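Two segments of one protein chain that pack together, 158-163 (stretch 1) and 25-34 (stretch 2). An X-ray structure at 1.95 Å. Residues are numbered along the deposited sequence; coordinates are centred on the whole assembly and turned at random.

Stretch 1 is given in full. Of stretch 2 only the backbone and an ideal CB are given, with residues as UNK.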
# COMPACT_ATOMS: atom_id res chain seq x y z
N THR A 158 8.53 -16.26 1.29
CA THR A 158 8.82 -16.68 2.67
C THR A 158 7.89 -16.04 3.69
O THR A 158 7.68 -16.60 4.77
CB THR A 158 10.31 -16.47 3.06
OG1 THR A 158 10.62 -15.07 3.04
CG2 THR A 158 11.23 -17.22 2.10
N SER A 159 7.33 -14.87 3.36
CA SER A 159 6.43 -14.17 4.29
C SER A 159 5.16 -13.68 3.59
O SER A 159 5.17 -13.35 2.38
CB SER A 159 7.17 -13.02 4.99
OG SER A 159 6.34 -12.33 5.91
N GLN A 160 4.06 -13.64 4.35
CA GLN A 160 2.78 -13.08 3.88
C GLN A 160 2.39 -11.82 4.68
O GLN A 160 1.24 -11.40 4.68
CB GLN A 160 1.69 -14.15 3.97
CG GLN A 160 2.17 -15.47 3.29
CD GLN A 160 1.05 -16.44 3.03
OE1 GLN A 160 0.06 -16.46 3.77
NE2 GLN A 160 1.19 -17.25 1.99
N THR A 161 3.37 -11.23 5.34
CA THR A 161 3.18 -10.00 6.13
C THR A 161 2.95 -8.80 5.20
O THR A 161 3.73 -8.56 4.28
CB THR A 161 4.38 -9.76 7.05
OG1 THR A 161 4.49 -10.86 7.96
CG2 THR A 161 4.21 -8.49 7.88
N VAL A 162 1.89 -8.06 5.48
CA VAL A 162 1.55 -6.78 4.86
C VAL A 162 2.31 -5.69 5.65
O VAL A 162 2.31 -5.72 6.88
CB VAL A 162 0.03 -6.53 4.94
CG1 VAL A 162 -0.37 -5.10 4.41
CG2 VAL A 162 -0.74 -7.61 4.17
N ALA A 163 2.98 -4.78 4.94
CA ALA A 163 3.77 -3.72 5.62
C ALA A 163 3.26 -2.33 5.24
O ALA A 163 3.00 -2.06 4.07
CB ALA A 163 5.29 -3.88 5.25
N UNK A 25 2.09 -5.44 -0.12
CA UNK A 25 1.19 -6.59 0.10
C UNK A 25 1.70 -7.81 -0.68
O UNK A 25 1.62 -7.81 -1.90
CB UNK A 25 -0.24 -6.25 -0.32
N UNK A 26 2.19 -8.86 0.01
CA UNK A 26 2.30 -10.15 -0.69
C UNK A 26 0.88 -10.61 -1.04
O UNK A 26 0.01 -10.57 -0.20
CB UNK A 26 3.02 -11.19 0.16
N UNK A 27 0.62 -10.99 -2.29
CA UNK A 27 -0.77 -11.34 -2.65
C UNK A 27 -1.22 -12.65 -1.97
O UNK A 27 -2.33 -12.72 -1.48
CB UNK A 27 -0.90 -11.47 -4.17
N UNK A 28 -0.35 -13.65 -1.92
CA UNK A 28 -0.68 -14.95 -1.24
C UNK A 28 -0.95 -14.76 0.25
O UNK A 28 -0.12 -14.19 0.99
CB UNK A 28 0.46 -15.95 -1.42
N UNK A 29 -2.13 -15.20 0.68
CA UNK A 29 -2.57 -15.05 2.07
C UNK A 29 -3.34 -13.76 2.34
O UNK A 29 -3.95 -13.61 3.42
CB UNK A 29 -1.35 -15.11 3.00
N UNK A 30 -3.32 -12.85 1.38
CA UNK A 30 -4.00 -11.56 1.52
C UNK A 30 -5.05 -11.23 0.48
O UNK A 30 -5.43 -10.07 0.29
CB UNK A 30 -2.95 -10.45 1.50
N UNK A 31 -5.56 -12.28 -0.17
CA UNK A 31 -6.49 -12.15 -1.29
C UNK A 31 -7.77 -11.40 -0.96
O UNK A 31 -8.18 -10.51 -1.71
CB UNK A 31 -6.85 -13.54 -1.81
N UNK A 32 -8.40 -11.76 0.15
CA UNK A 32 -9.65 -11.13 0.57
C UNK A 32 -9.45 -9.64 0.87
O UNK A 32 -10.21 -8.78 0.40
CB UNK A 32 -10.21 -11.84 1.80
N UNK A 33 -8.43 -9.33 1.66
CA UNK A 33 -8.13 -7.93 1.98
C UNK A 33 -7.96 -7.08 0.71
O UNK A 33 -8.54 -6.00 0.58
CB UNK A 33 -6.86 -7.85 2.83
N UNK A 34 -7.14 -7.55 -0.23
CA UNK A 34 -6.86 -6.78 -1.44
C UNK A 34 -8.14 -6.64 -2.28
O UNK A 34 -8.42 -5.57 -2.80
CB UNK A 34 -5.75 -7.45 -2.26

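Position 25 lies across from Val-162, the two CA atoms 4.8 Å apart. Its CA-to-CB bond points away from stretch 1, yet the ideal CB is only 4.7 Å from Val-162 CG2. A long apolar side chain, aliphatic or aromatic, could bend back to the valine. The residue is Phe-25. With chi1 in m, its ring atom CE1 comes 3.7 Å from CG1 of Val-162, an oblique apolar contact.

Position 26 points toward stretch 1. Its ideal CB is 3.8 Å from Ser-159 O and 4.2 Å from Gln-160 CA, so it faces backbone. The space is shallow, and phi of -64° is open to proline. A small or compact side chain would suit, and several would be possible. The residue is Pro-26. Its ring lies along the bend of stretch 1: CG is 3.5 Å from Gln-160 C, and CD is 3.1 Å from Thr-161 O. Proline has no amide hydrogen to offer that carbonyl, so the approach is made by carbon.

Position 27 has nothing of stretch 1 within 5.5 Å of its ideal CB. This contact sets no preference. The residue is Val-27, which opens a type II turn ending at position 30; its O accepts a backbone hydrogen bond from N of residue 30.

Position 28 points sideways, with its ideal CB 3.7 Å from Gln-160 NE2. A small side chain fits beside the amide, and a polar one might also be accommodated. The residue is Ala-28. Its CB lies 3.8 Å from Gln-160 NE2, while its O is 3.3 Å from Gln-160 CD. The carbonyl and NE2 are badly angled and do not hydrogen-bond.

Position 29 has phi/psi of 90/-11, and an ideal CB would lie 2.1 Å from Gln-160 OE1, a clash. It would also jam against the preceding carbonyl O. The backbone angles alone call for glycine; the OE1 clash adds to it, with Gln-160 as it stands. The residue is Gly-29, whose CA can sit 3.4 Å from Gln-160 OE1.

Position 30 points toward stretch 1, its ideal CB 4.5 Å from Val-162 CG2 and 5.3 Å from Gln-160 O. The carbonyl invites a donor of moderate length; an apolar side chain could instead meet the valine. The residue is Asn-30. Its ND2 donates to Gln-160 O at 3.0 Å, nearly straight, which ties the stretches together, and to Pro-26 O at 2.8 Å, within stretch 2. A water donates to both Asn-30 OD1 (2.8 Å) and Gln-160 O (2.6 Å). Asn-30 is the N-cap residue, but its side chain makes no capping bond.

Stretch 1 sets no preference at 31 or 32; the backbone is helical, and many side chains would suit. They are Glu-31, whose carboxylate accepts weak hydrogen bonds from Gly-29 N, and Asn-32.

Position 33 points toward stretch 1, but its ideal CB has nothing of stretch 1 within 5.5 Å. A longer apolar side chain could reach the valine. The residue is Leu-33, with CD2 4.4 Å from Val-162 CG2.

Position 34 is out of reach, and stretch 1 sets no preference there. It is Ile-34, whose N donates to Asn-30 O at the start of the helix.

Stretch 2 (25-34) FPVAGNENLI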
# COMPACT_ATOMS: atom_id res chain seq x y z
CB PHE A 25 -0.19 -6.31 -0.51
CG PHE A 25 -0.94 -5.15 0.10
CD1 PHE A 25 -1.95 -5.37 1.04
CD2 PHE A 25 -0.72 -3.85 -0.33
CE1 PHE A 25 -2.67 -4.32 1.59
CE2 PHE A 25 -1.44 -2.79 0.22
CZ PHE A 25 -2.41 -3.02 1.17
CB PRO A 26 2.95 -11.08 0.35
CG PRO A 26 3.13 -10.28 1.63
CD PRO A 26 2.53 -8.92 1.45
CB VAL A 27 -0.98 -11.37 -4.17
CG1 VAL A 27 -2.39 -11.85 -4.55
CG2 VAL A 27 -0.71 -9.95 -4.76
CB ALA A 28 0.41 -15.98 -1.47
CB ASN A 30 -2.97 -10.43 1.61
CG ASN A 30 -2.00 -10.63 2.75
OD1 ASN A 30 -2.40 -10.65 3.89
ND2 ASN A 30 -0.73 -10.82 2.44
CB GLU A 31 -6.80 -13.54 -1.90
CG GLU A 31 -5.56 -14.26 -2.45
CD GLU A 31 -4.86 -15.17 -1.45
OE1 GLU A 31 -5.11 -15.09 -0.23
OE2 GLU A 31 -4.04 -16.01 -1.88
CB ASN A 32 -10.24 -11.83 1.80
CG ASN A 32 -11.49 -11.11 2.36
OD1 ASN A 32 -11.48 -10.61 3.50
ND2 ASN A 32 -12.56 -11.07 1.56
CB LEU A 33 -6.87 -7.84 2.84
CG LEU A 33 -6.40 -6.40 3.09
CD1 LEU A 33 -7.41 -5.75 4.01
CD2 LEU A 33 -4.99 -6.38 3.71
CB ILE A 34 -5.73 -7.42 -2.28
CG1 ILE A 34 -4.41 -7.37 -1.51
CG2 ILE A 34 -5.58 -6.67 -3.62
CD1 ILE A 34 -3.38 -8.41 -1.96
O HOH W 1 -1.05 -12.23 5.70
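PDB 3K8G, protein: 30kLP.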